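Side-chain contacts in neurotoxin (Clostridium botulinum, PDB 2QN0), which acts as the zinc-dependent protease of botulinum neurotoxin type C1, cutting the SNARE proteins syntaxin and SNAP-25 and so blocking neurotransmitter release: residues P74-T79 / S193-F198; N125-D130 / K317-Y322; S135-T140 / W146-S151; T170-F173 / T179-A182. One frame throughout, in Å; residues are numbered along the deposited sequence.

Contact 1: residues P74-T79 / S193-F198; sequences PNYLST and SISPRF
Tyr76, in the type II turn Asn75 to Ser78, leans on Ser195, Arg197 and Phe198 of a second turn, of type I, whose Phe198 N bonds back to Ser195 O. The phenol leaves its loop with CG anti to the backbone N (chi1 177°), which carries the ring across to the other turn. There Tyr76 OH lies 2.6 Å from Ser195 OG, a short hydrogen bond in which either hydroxyl may be the donor. A water in the plane of the phenol ring gives Tyr76 OH a second bond at 2.7 Å and accepts from Arg197 NE at 2.9 Å. Phe198 arrives edge first: its CE2 stands 3.7 Å from Tyr76 CZ, above the rim of one face, while Leu77 CG lies over the opposite face. The two rings form a T-shaped pair with planes at 78°. Phe198 CE2 also sits over the centre of the Arg197 guanidinium, whose NH2 comes within 3.6 Å of Tyr76 CE1. Nearby, Phe86 of helix 80-97 packs on Tyr76, and Glu89 of that helix makes a long, weak ion pair with Arg197. The chemistry implies a phenol held on both faces and gripped at its hydroxyl by a serine and a water, which would restrain its rotation and joins the loop before helix 80-97 to the one after strand 190-193.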
loop_
_atom_site.group_PDB
_atom_site.type_symbol
_atom_site.label_atom_id
_atom_site.label_comp_id
_atom_site.label_asym_id
_atom_site.label_seq_id
_atom_site.Cartn_x
_atom_site.Cartn_y
_atom_site.Cartn_z
ATOM N N PRO A 74 22.346 4.208 0.391
ATOM C CA PRO A 74 22.169 4.909 1.666
ATOM C C PRO A 74 21.869 6.400 1.550
ATOM O O PRO A 74 21.398 7.011 2.505
ATOM C CB PRO A 74 23.486 4.637 2.387
ATOM C CG PRO A 74 24.470 4.616 1.258
ATOM C CD PRO A 74 23.746 3.776 0.223
ATOM N N ASN A 75 22.124 6.981 0.383
ATOM C CA ASN A 75 21.881 8.408 0.197
ATOM C C ASN A 75 20.560 8.750 -0.487
ATOM O O ASN A 75 20.216 9.925 -0.615
ATOM C CB ASN A 75 23.041 9.039 -0.578
ATOM C CG ASN A 75 24.377 8.809 0.096
ATOM O OD1 ASN A 75 24.535 9.072 1.289
ATOM N ND2 ASN A 75 25.347 8.314 -0.662
ATOM N N TYR A 76 19.818 7.739 -0.928
ATOM C CA TYR A 76 18.535 8.001 -1.576
ATOM C C TYR A 76 17.556 8.570 -0.546
ATOM O O TYR A 76 17.343 7.974 0.512
ATOM C CB TYR A 76 17.968 6.717 -2.189
ATOM C CG TYR A 76 16.607 6.909 -2.809
ATOM C CD1 TYR A 76 16.408 7.845 -3.822
ATOM C CD2 TYR A 76 15.507 6.171 -2.368
ATOM C CE1 TYR A 76 15.149 8.046 -4.381
ATOM C CE2 TYR A 76 14.242 6.364 -2.921
ATOM C CZ TYR A 76 14.070 7.301 -3.924
ATOM O OH TYR A 76 12.823 7.503 -4.468
ATOM N N LEU A 77 16.974 9.724 -0.869
ATOM C CA LEU A 77 16.027 10.426 0.001
ATOM C C LEU A 77 16.680 11.066 1.221
ATOM O O LEU A 77 16.003 11.362 2.204
ATOM C CB LEU A 77 14.911 9.490 0.480
ATOM C CG LEU A 77 13.793 9.149 -0.502
ATOM C CD1 LEU A 77 12.662 8.435 0.250
ATOM C CD2 LEU A 77 13.269 10.421 -1.152
ATOM N N SER A 78 17.987 11.294 1.160
ATOM C CA SER A 78 18.690 11.891 2.289
ATOM C C SER A 78 18.535 13.407 2.352
ATOM O O SER A 78 18.474 13.980 3.437
ATOM C CB SER A 78 20.182 11.533 2.239
ATOM O OG SER A 78 20.781 11.996 1.040
ATOM N N THR A 79 18.469 14.053 1.192
ATOM C CA THR A 79 18.343 15.507 1.140
ATOM C C THR A 79 16.902 15.973 0.987
ATOM O O THR A 79 16.039 15.219 0.538
ATOM C CB THR A 79 19.151 16.088 -0.032
ATOM O OG1 THR A 79 18.599 15.620 -1.268
ATOM C CG2 THR A 79 20.610 15.660 0.061
ATOM N N SER A 193 5.991 1.289 2.415
ATOM C CA SER A 193 7.334 1.818 2.140
ATOM C C SER A 193 7.624 1.482 0.685
ATOM O O SER A 193 7.659 0.308 0.298
ATOM C CB SER A 193 8.352 1.172 3.076
ATOM O OG SER A 193 8.001 1.439 4.423
ATOM N N ILE A 194 7.870 2.512 -0.119
ATOM C CA ILE A 194 8.024 2.291 -1.545
ATOM C C ILE A 194 8.631 3.472 -2.301
ATOM O O ILE A 194 8.691 4.590 -1.790
ATOM C CB ILE A 194 6.609 2.052 -2.119
ATOM C CG1 ILE A 194 6.643 1.689 -3.600
ATOM C CG2 ILE A 194 5.775 3.323 -1.914
ATOM C CD1 ILE A 194 5.257 1.391 -4.159
ATOM N N SER A 195 9.086 3.194 -3.519
ATOM C CA SER A 195 9.590 4.219 -4.428
ATOM C C SER A 195 9.195 3.711 -5.807
ATOM O O SER A 195 9.946 2.982 -6.451
ATOM C CB SER A 195 11.102 4.382 -4.357
ATOM O OG SER A 195 11.479 5.447 -5.221
ATOM N N PRO A 196 7.996 4.088 -6.273
ATOM C CA PRO A 196 7.473 3.670 -7.576
ATOM C C PRO A 196 8.333 3.950 -8.803
ATOM O O PRO A 196 8.199 3.246 -9.803
ATOM C CB PRO A 196 6.119 4.374 -7.651
ATOM C CG PRO A 196 5.711 4.487 -6.215
ATOM C CD PRO A 196 7.002 4.903 -5.551
ATOM N N ARG A 197 9.210 4.954 -8.751
ATOM C CA ARG A 197 10.022 5.240 -9.936
ATOM C C ARG A 197 11.071 4.171 -10.217
ATOM O O ARG A 197 11.677 4.161 -11.285
ATOM C CB ARG A 197 10.680 6.629 -9.857
ATOM C CG ARG A 197 11.956 6.744 -9.054
ATOM C CD ARG A 197 12.592 8.114 -9.330
ATOM N NE ARG A 197 13.751 8.397 -8.485
ATOM C CZ ARG A 197 14.965 7.888 -8.673
ATOM N NH1 ARG A 197 15.195 7.064 -9.683
ATOM N NH2 ARG A 197 15.952 8.204 -7.845
ATOM N N PHE A 198 11.299 3.278 -9.257
ATOM C CA PHE A 198 12.240 2.176 -9.463
ATOM C C PHE A 198 11.350 1.049 -9.972
ATOM O O PHE A 198 10.687 0.365 -9.191
ATOM C CB PHE A 198 12.921 1.800 -8.147
ATOM C CG PHE A 198 14.002 2.761 -7.737
ATOM C CD1 PHE A 198 15.323 2.542 -8.113
ATOM C CD2 PHE A 198 13.695 3.905 -7.008
ATOM C CE1 PHE A 198 16.325 3.452 -7.770
ATOM C CE2 PHE A 198 14.689 4.821 -6.660
ATOM C CZ PHE A 198 16.006 4.591 -7.043
HETATM O O HOH W 1 12.507 9.583 -6.108
#

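Contact 2: residues N125-D130 / K317-Y322; sequences NTFDFD and KYIGEY
Phe127 and Phe129 make a partly buried, mainly aromatic contact with Ile319 and Tyr322, where strand 126-128 and the loop after it meet the first turn of helix 319-330, far from the centre of the chain. The main element is a T-shaped pair: the edge of Phe129 points at the face of Tyr322, with CZ 3.7 Å from Tyr322 CG. Their planes stand at 72°. Phe129 CE1 continues the contact along the same ring, 3.8 Å from Tyr322 CD2. Phe127 works with one corner of its ring. Its CE2 lies 3.8 Å from Tyr322 CB and 4.2 Å from Ile319 CG2, and the ring edge faces Ile319 O. A chi1 of -93°, off the staggered value, presents this corner to the helix. Each phenylalanine has a further aromatic neighbour, Phe116 edge-to-face with Phe127 and Phe315 stacked on Phe129. Beyond the strand the chain is turned by Asp128, whose OD1 accepts from Asp130 N in an Asx turn. Strand 126-128 pairs in parallel with strand 309-311, and the arrangement is that of a small parallel two-stranded sheet, one strand of which is joined to the start of a helix through an aromatic cluster.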
loop_
_atom_site.group_PDB
_atom_site.type_symbol
_atom_site.label_atom_id
_atom_site.label_comp_id
_atom_site.label_asym_id
_atom_site.label_seq_id
_atom_site.Cartn_x
_atom_site.Cartn_y
_atom_site.Cartn_z
ATOM N N ASN A 125 -17.186 -3.672 25.057
ATOM C CA ASN A 125 -17.979 -2.444 25.156
ATOM C C ASN A 125 -17.165 -1.174 24.920
ATOM O O ASN A 125 -17.659 -0.070 25.149
ATOM C CB ASN A 125 -18.638 -2.352 26.538
ATOM C CG ASN A 125 -17.636 -2.090 27.653
ATOM O OD1 ASN A 125 -16.426 -2.034 27.422
ATOM N ND2 ASN A 125 -18.139 -1.931 28.872
ATOM N N THR A 126 -15.939 -1.328 24.433
ATOM C CA THR A 126 -15.056 -0.184 24.243
ATOM C C THR A 126 -14.554 0.131 22.835
ATOM O O THR A 126 -14.304 -0.768 22.032
ATOM C CB THR A 126 -13.814 -0.343 25.144
ATOM O OG1 THR A 126 -14.230 -0.433 26.512
ATOM C CG2 THR A 126 -12.856 0.834 24.976
ATOM N N PHE A 127 -14.420 1.428 22.561
ATOM C CA PHE A 127 -13.864 1.943 21.306
ATOM C C PHE A 127 -12.520 2.508 21.772
ATOM O O PHE A 127 -12.498 3.414 22.601
ATOM C CB PHE A 127 -14.684 3.114 20.740
ATOM C CG PHE A 127 -15.757 2.720 19.752
ATOM C CD1 PHE A 127 -15.793 1.454 19.182
ATOM C CD2 PHE A 127 -16.720 3.653 19.364
ATOM C CE1 PHE A 127 -16.775 1.121 18.239
ATOM C CE2 PHE A 127 -17.702 3.331 18.424
ATOM C CZ PHE A 127 -17.729 2.062 17.860
ATOM N N ASP A 128 -11.408 1.977 21.269
ATOM C CA ASP A 128 -10.092 2.476 21.664
ATOM C C ASP A 128 -9.390 3.079 20.455
ATOM O O ASP A 128 -8.854 2.364 19.610
ATOM C CB ASP A 128 -9.245 1.347 22.255
ATOM C CG ASP A 128 -7.886 1.822 22.739
ATOM O OD1 ASP A 128 -7.622 3.044 22.709
ATOM O OD2 ASP A 128 -7.078 0.967 23.156
ATOM N N PHE A 129 -9.393 4.405 20.383
ATOM C CA PHE A 129 -8.778 5.108 19.267
ATOM C C PHE A 129 -7.255 5.206 19.335
ATOM O O PHE A 129 -6.628 5.758 18.430
ATOM C CB PHE A 129 -9.422 6.493 19.136
ATOM C CG PHE A 129 -10.864 6.442 18.699
ATOM C CD1 PHE A 129 -11.195 6.413 17.348
ATOM C CD2 PHE A 129 -11.889 6.370 19.640
ATOM C CE1 PHE A 129 -12.521 6.314 16.936
ATOM C CE2 PHE A 129 -13.222 6.269 19.240
ATOM C CZ PHE A 129 -13.539 6.240 17.884
ATOM N N ASP A 130 -6.658 4.662 20.396
ATOM C CA ASP A 130 -5.199 4.677 20.546
ATOM C C ASP A 130 -4.613 3.265 20.522
ATOM O O ASP A 130 -3.429 3.082 20.813
ATOM C CB ASP A 130 -4.774 5.329 21.870
ATOM C CG ASP A 130 -5.011 6.827 21.899
ATOM O OD1 ASP A 130 -4.732 7.504 20.886
ATOM O OD2 ASP A 130 -5.460 7.329 22.951
ATOM N N LYS A 317 -18.652 11.083 23.643
ATOM C CA LYS A 317 -19.782 11.779 23.041
ATOM C C LYS A 317 -19.937 11.491 21.547
ATOM O O LYS A 317 -20.939 11.869 20.940
ATOM C CB LYS A 317 -19.648 13.289 23.263
ATOM C CG LYS A 317 -18.570 13.952 22.425
ATOM C CD LYS A 317 -18.461 15.443 22.729
ATOM C CE LYS A 317 -17.718 15.697 24.030
ATOM N NZ LYS A 317 -16.283 15.289 23.936
ATOM N N TYR A 318 -18.955 10.812 20.959
ATOM C CA TYR A 318 -19.001 10.501 19.532
ATOM C C TYR A 318 -19.146 9.009 19.233
ATOM O O TYR A 318 -18.873 8.568 18.118
ATOM C CB TYR A 318 -17.743 11.044 18.845
ATOM C CG TYR A 318 -17.545 12.528 19.061
ATOM C CD1 TYR A 318 -18.489 13.445 18.609
ATOM C CD2 TYR A 318 -16.433 13.011 19.754
ATOM C CE1 TYR A 318 -18.338 14.812 18.844
ATOM C CE2 TYR A 318 -16.271 14.377 19.995
ATOM C CZ TYR A 318 -17.229 15.269 19.539
ATOM O OH TYR A 318 -17.085 16.617 19.780
ATOM N N ILE A 319 -19.583 8.236 20.221
ATOM C CA ILE A 319 -19.750 6.800 20.025
ATOM C C ILE A 319 -20.764 6.504 18.924
ATOM O O ILE A 319 -20.542 5.628 18.087
ATOM C CB ILE A 319 -20.180 6.105 21.341
ATOM C CG1 ILE A 319 -19.004 6.097 22.321
ATOM C CG2 ILE A 319 -20.657 4.685 21.061
ATOM C CD1 ILE A 319 -19.342 5.550 23.701
ATOM N N GLY A 320 -21.868 7.245 18.915
ATOM C CA GLY A 320 -22.890 7.034 17.903
ATOM C C GLY A 320 -22.380 7.316 16.503
ATOM O O GLY A 320 -22.685 6.588 15.557
ATOM N N GLU A 321 -21.601 8.386 16.375
ATOM C CA GLU A 321 -21.030 8.787 15.094
ATOM C C GLU A 321 -20.138 7.693 14.521
ATOM O O GLU A 321 -20.245 7.340 13.345
ATOM C CB GLU A 321 -20.190 10.055 15.267
ATOM C CG GLU A 321 -19.503 10.525 13.988
ATOM C CD GLU A 321 -18.473 11.609 14.248
ATOM O OE1 GLU A 321 -18.702 12.429 15.161
ATOM O OE2 GLU A 321 -17.445 11.650 13.537
ATOM N N TYR A 322 -19.247 7.166 15.351
ATOM C CA TYR A 322 -18.339 6.135 14.878
ATOM C C TYR A 322 -19.007 4.787 14.684
ATOM O O TYR A 322 -18.583 3.994 13.846
ATOM C CB TYR A 322 -17.116 6.054 15.795
ATOM C CG TYR A 322 -16.188 7.210 15.508
ATOM C CD1 TYR A 322 -16.338 8.436 16.159
ATOM C CD2 TYR A 322 -15.267 7.131 14.464
ATOM C CE1 TYR A 322 -15.598 9.557 15.765
ATOM C CE2 TYR A 322 -14.530 8.235 14.061
ATOM C CZ TYR A 322 -14.703 9.446 14.710
ATOM O OH TYR A 322 -14.009 10.545 14.265
#

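Contact 3: residues S135-T140 / W146-S151; sequences SVDVKT and WVKTGS
Lys148 runs across the neighbouring strand to Asp137, passing Lys139 and Val138 on the way. CG leaves anti to the backbone N (chi1 176°) and the chain stays extended to its tip. CB rests 3.7 Å from Lys139 CD. CG passes Val138 O, and CD lies 3.6 Å from Asp137 CG. CE follows beside the carboxylate, and NZ closes a salt bridge to Asp137 OD1 at 2.8 Å, approaching from above the carboxylate plane, 49° out of it. The other oxygen, Asp137 OD2, is bonded to His25, so the carboxylate is shared between two basic partners. Lys139 bends at its second and fourth torsions over Lys148; its CD is tightly packed, 3.3 Å from Lys148 CA, and its NZ pairs with Asp23. On the other face of the hairpin Thr140 OG1 lies 3.2 Å from Thr149 CG2, while Val138 CG1 faces Thr149 OG1. Trp146 places ring atom CE3 3.6 Å from Thr140 C. The antiparallel ladder, with Val138 N bonded to Gly150 O, Thr149 N to Val138 O, and Thr140 and Val147 bonded mutually, slips by one residue between Val138 and Lys139, a beta bulge that fits in Thr149. Gly150 follows with backbone angles at which a CB would collide with the preceding carbonyl. This beta hairpin closes one side of the large mixed sheet: strand 146-152 is the edge strand here, then come 136-141 and 19-23, with Leu22 against Val136 and Val138 and Tyr21 meeting the Trp146 ring.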
loop_
_atom_site.group_PDB
_atom_site.type_symbol
_atom_site.label_atom_id
_atom_site.label_comp_id
_atom_site.label_asym_id
_atom_site.label_seq_id
_atom_site.Cartn_x
_atom_site.Cartn_y
_atom_site.Cartn_z
ATOM N N SER A 135 -2.855 5.410 16.290
ATOM C CA SER A 135 -2.763 6.857 16.458
ATOM C C SER A 135 -1.292 7.258 16.478
ATOM O O SER A 135 -0.455 6.535 17.013
ATOM C CB SER A 135 -3.462 7.302 17.753
ATOM O OG SER A 135 -2.811 6.810 18.908
ATOM N N VAL A 136 -0.975 8.395 15.867
ATOM C CA VAL A 136 0.403 8.866 15.822
ATOM C C VAL A 136 0.499 10.258 16.432
ATOM O O VAL A 136 -0.402 11.081 16.265
ATOM C CB VAL A 136 0.944 8.895 14.367
ATOM C CG1 VAL A 136 0.860 7.496 13.755
ATOM C CG2 VAL A 136 0.161 9.883 13.533
ATOM N N ASP A 137 1.592 10.516 17.144
ATOM C CA ASP A 137 1.783 11.810 17.792
ATOM C C ASP A 137 2.089 12.953 16.837
ATOM O O ASP A 137 2.849 12.798 15.877
ATOM C CB ASP A 137 2.924 11.756 18.817
ATOM C CG ASP A 137 2.662 10.790 19.948
ATOM O OD1 ASP A 137 1.483 10.481 20.223
ATOM O OD2 ASP A 137 3.648 10.353 20.574
ATOM N N VAL A 138 1.482 14.100 17.115
ATOM C CA VAL A 138 1.726 15.311 16.343
ATOM C C VAL A 138 2.634 16.119 17.270
ATOM O O VAL A 138 2.300 16.331 18.437
ATOM C CB VAL A 138 0.425 16.094 16.081
ATOM C CG1 VAL A 138 0.732 17.391 15.339
ATOM C CG2 VAL A 138 -0.534 15.242 15.266
ATOM N N LYS A 139 3.789 16.539 16.765
ATOM C CA LYS A 139 4.735 17.307 17.568
ATOM C C LYS A 139 5.006 18.675 16.956
ATOM O O LYS A 139 4.882 18.866 15.746
ATOM C CB LYS A 139 6.072 16.567 17.681
ATOM C CG LYS A 139 6.000 15.148 18.228
ATOM C CD LYS A 139 5.784 15.126 19.722
ATOM C CE LYS A 139 5.897 13.710 20.275
ATOM N NZ LYS A 139 7.266 13.144 20.116
ATOM N N THR A 140 5.387 19.620 17.809
ATOM C CA THR A 140 5.721 20.969 17.376
ATOM C C THR A 140 7.010 21.325 18.105
ATOM O O THR A 140 7.271 20.819 19.197
ATOM C CB THR A 140 4.628 21.980 17.758
ATOM O OG1 THR A 140 4.493 22.026 19.183
ATOM C CG2 THR A 140 3.298 21.584 17.137
ATOM N N TRP A 146 11.172 18.972 20.973
ATOM C CA TRP A 146 9.870 18.757 20.354
ATOM C C TRP A 146 8.875 18.340 21.424
ATOM O O TRP A 146 9.204 17.552 22.308
ATOM C CB TRP A 146 9.944 17.659 19.290
ATOM C CG TRP A 146 10.757 18.018 18.090
ATOM C CD1 TRP A 146 12.111 17.907 17.949
ATOM C CD2 TRP A 146 10.264 18.538 16.851
ATOM N NE1 TRP A 146 12.492 18.324 16.694
ATOM C CE2 TRP A 146 11.378 18.717 16.000
ATOM C CE3 TRP A 146 8.989 18.871 16.377
ATOM C CZ2 TRP A 146 11.254 19.214 14.699
ATOM C CZ3 TRP A 146 8.866 19.366 15.081
ATOM C CH2 TRP A 146 9.993 19.531 14.258
ATOM N N VAL A 147 7.660 18.868 21.344
ATOM C CA VAL A 147 6.631 18.527 22.318
ATOM C C VAL A 147 5.347 18.076 21.631
ATOM O O VAL A 147 4.928 18.651 20.626
ATOM C CB VAL A 147 6.306 19.728 23.239
ATOM C CG1 VAL A 147 5.739 20.878 22.421
ATOM C CG2 VAL A 147 5.317 19.299 24.314
ATOM N N LYS A 148 4.725 17.041 22.185
ATOM C CA LYS A 148 3.484 16.521 21.634
ATOM C C LYS A 148 2.354 17.513 21.873
ATOM O O LYS A 148 2.213 18.050 22.972
ATOM C CB LYS A 148 3.146 15.179 22.286
ATOM C CG LYS A 148 1.815 14.592 21.849
ATOM C CD LYS A 148 1.621 13.197 22.418
ATOM C CE LYS A 148 0.257 12.632 22.047
ATOM N NZ LYS A 148 0.105 11.228 22.514
ATOM N N THR A 149 1.557 17.759 20.839
ATOM C CA THR A 149 0.438 18.686 20.941
ATOM C C THR A 149 -0.878 17.967 20.681
ATOM O O THR A 149 -1.954 18.554 20.804
ATOM C CB THR A 149 0.575 19.830 19.928
ATOM O OG1 THR A 149 0.634 19.287 18.603
ATOM C CG2 THR A 149 1.838 20.632 20.202
ATOM N N GLY A 150 -0.780 16.694 20.315
ATOM C CA GLY A 150 -1.967 15.906 20.042
ATOM C C GLY A 150 -1.624 14.712 19.176
ATOM O O GLY A 150 -0.467 14.295 19.105
ATOM N N SER A 151 -2.626 14.149 18.517
ATOM C CA SER A 151 -2.377 13.007 17.652
ATOM C C SER A 151 -3.413 12.906 16.547
ATOM O O SER A 151 -4.455 13.561 16.598
ATOM C CB SER A 151 -2.353 11.715 18.480
ATOM O OG SER A 151 -3.524 11.577 19.260
HETATM O O HOH W 2 8.403 14.907 22.780
#

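Contact 4: residues T170-F173 / T179-A182; sequences TSTF and TFAA
The Phe180 ring meets Thr172 and Phe173 along one side: a water lies at its edge in the ring plane, Phe173 CA is also near that plane, 4.4 Å from CE1, and Thr172 OG1 stands obliquely 3.7 Å from CD1. Lys174 makes a cation-pi interaction with the Phe180 ring. The setting is the connection between antiparallel neighbours 169-171 and 190-193 of the mixed sheet in the clostridial zinc protease fold: the chain leaves outermost strand 169-171 and folds back beside Thr172 and Phe173, entering a short 3-10 turn at Ala181 and Ala182. Thr172 carries the contact with both branches. OG1 lies between the backbone N and the carbonyl carbon (chi1 60°), which turns the hydroxyl toward Phe180 and the water and leaves CG2 to pack 3.8 Å from Ala182 CB. The backbone also takes part, Thr172 O lying 3.8 Å from Phe180 CE1. Phe173 directs its own ring to the other side, onto Leu26, Arg52 and Phe133. Asn237 of helix 223-238 touches both Thr172 and Ala182; this helix bears the zinc ligands His229 and His233, and the Thr172 side chain is about 13 Å from the metal. On the same helix Glu230 OE1 bonds to Thr170 OG1, and His233 touches the Thr170 side chain. Between the two segments the polar link is indirect: the water at the Phe180 edge sits 2.8 Å from Thr172 OG1 and accepts from Ala182 N at 2.9 Å.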
loop_
_atom_site.group_PDB
_atom_site.type_symbol
_atom_site.label_atom_id
_atom_site.label_comp_id
_atom_site.label_asym_id
_atom_site.label_seq_id
_atom_site.Cartn_x
_atom_site.Cartn_y
_atom_site.Cartn_z
ATOM N N THR A 170 4.327 -3.363 2.582
ATOM C CA THR A 170 3.220 -2.793 3.351
ATOM C C THR A 170 3.112 -3.598 4.639
ATOM O O THR A 170 3.129 -4.830 4.602
ATOM C CB THR A 170 1.889 -2.917 2.594
ATOM O OG1 THR A 170 1.971 -2.185 1.366
ATOM C CG2 THR A 170 0.738 -2.370 3.439
ATOM N N SER A 171 2.989 -2.913 5.770
ATOM C CA SER A 171 2.908 -3.606 7.051
ATOM C C SER A 171 1.971 -2.938 8.042
ATOM O O SER A 171 1.652 -1.755 7.912
ATOM C CB SER A 171 4.296 -3.663 7.706
ATOM O OG SER A 171 5.309 -4.025 6.784
ATOM N N THR A 172 1.519 -3.718 9.021
ATOM C CA THR A 172 0.709 -3.188 10.112
ATOM C C THR A 172 1.564 -3.543 11.326
ATOM O O THR A 172 2.490 -4.352 11.218
ATOM C CB THR A 172 -0.691 -3.835 10.219
ATOM O OG1 THR A 172 -0.569 -5.245 10.428
ATOM C CG2 THR A 172 -1.490 -3.561 8.944
ATOM N N PHE A 173 1.268 -2.951 12.473
ATOM C CA PHE A 173 2.082 -3.184 13.659
ATOM C C PHE A 173 1.231 -3.412 14.893
ATOM O O PHE A 173 0.098 -2.949 14.964
ATOM C CB PHE A 173 2.995 -1.975 13.853
ATOM C CG PHE A 173 3.731 -1.582 12.604
ATOM C CD1 PHE A 173 4.984 -2.110 12.324
ATOM C CD2 PHE A 173 3.135 -0.739 11.670
ATOM C CE1 PHE A 173 5.635 -1.809 11.129
ATOM C CE2 PHE A 173 3.778 -0.434 10.473
ATOM C CZ PHE A 173 5.028 -0.971 10.203
ATOM N N THR A 179 -2.383 -9.734 18.954
ATOM C CA THR A 179 -2.306 -10.430 17.674
ATOM C C THR A 179 -2.606 -9.358 16.628
ATOM O O THR A 179 -3.049 -8.269 16.983
ATOM C CB THR A 179 -3.349 -11.561 17.578
ATOM O OG1 THR A 179 -4.651 -11.036 17.861
ATOM C CG2 THR A 179 -3.022 -12.671 18.571
ATOM N N PHE A 180 -2.372 -9.652 15.352
ATOM C CA PHE A 180 -2.610 -8.670 14.291
ATOM C C PHE A 180 -4.076 -8.398 13.970
ATOM O O PHE A 180 -4.771 -9.238 13.395
ATOM C CB PHE A 180 -1.878 -9.091 13.011
ATOM C CG PHE A 180 -0.386 -8.940 13.091
ATOM C CD1 PHE A 180 0.198 -7.677 13.103
ATOM C CD2 PHE A 180 0.439 -10.060 13.166
ATOM C CE1 PHE A 180 1.585 -7.527 13.191
ATOM C CE2 PHE A 180 1.827 -9.924 13.253
ATOM C CZ PHE A 180 2.400 -8.655 13.266
ATOM N N ALA A 181 -4.533 -7.202 14.332
ATOM C CA ALA A 181 -5.907 -6.787 14.093
ATOM C C ALA A 181 -6.272 -6.760 12.607
ATOM O O ALA A 181 -7.436 -6.914 12.253
ATOM C CB ALA A 181 -6.146 -5.409 14.715
ATOM N N ALA A 182 -5.279 -6.565 11.741
ATOM C CA ALA A 182 -5.515 -6.524 10.296
ATOM C C ALA A 182 -5.996 -7.866 9.750
ATOM O O ALA A 182 -6.538 -7.936 8.647
ATOM C CB ALA A 182 -4.237 -6.111 9.569
HETATM O O HOH W 3 -2.613 -5.711 12.350
#

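How the contacts relate
Contact 1 is buried, contacts 2 and 4 are partly so, and contact 3 lies at the surface. Contacts 3 and 4 mark the two ends of one mixed sheet: contact 3 is a hairpin with a backbone ladder and a salt bridge, whereas contact 4 packs Thr172 and Phe173 against a loop, with a bridging water. Water also bridges contact 1, where a phenol and a serine hydroxyl bond inside the core. Contact 2 shares its T-shaped aromatic pairing but lacks that bond, resting on rings and aliphatic carbons with one backbone oxygen at a ring edge. Contacts 2 and 3 touch through Asp130 OD1 and Ser135 OG, 2.8 Å apart; contacts 1 and 2 occupy opposite sides of the chain's centre.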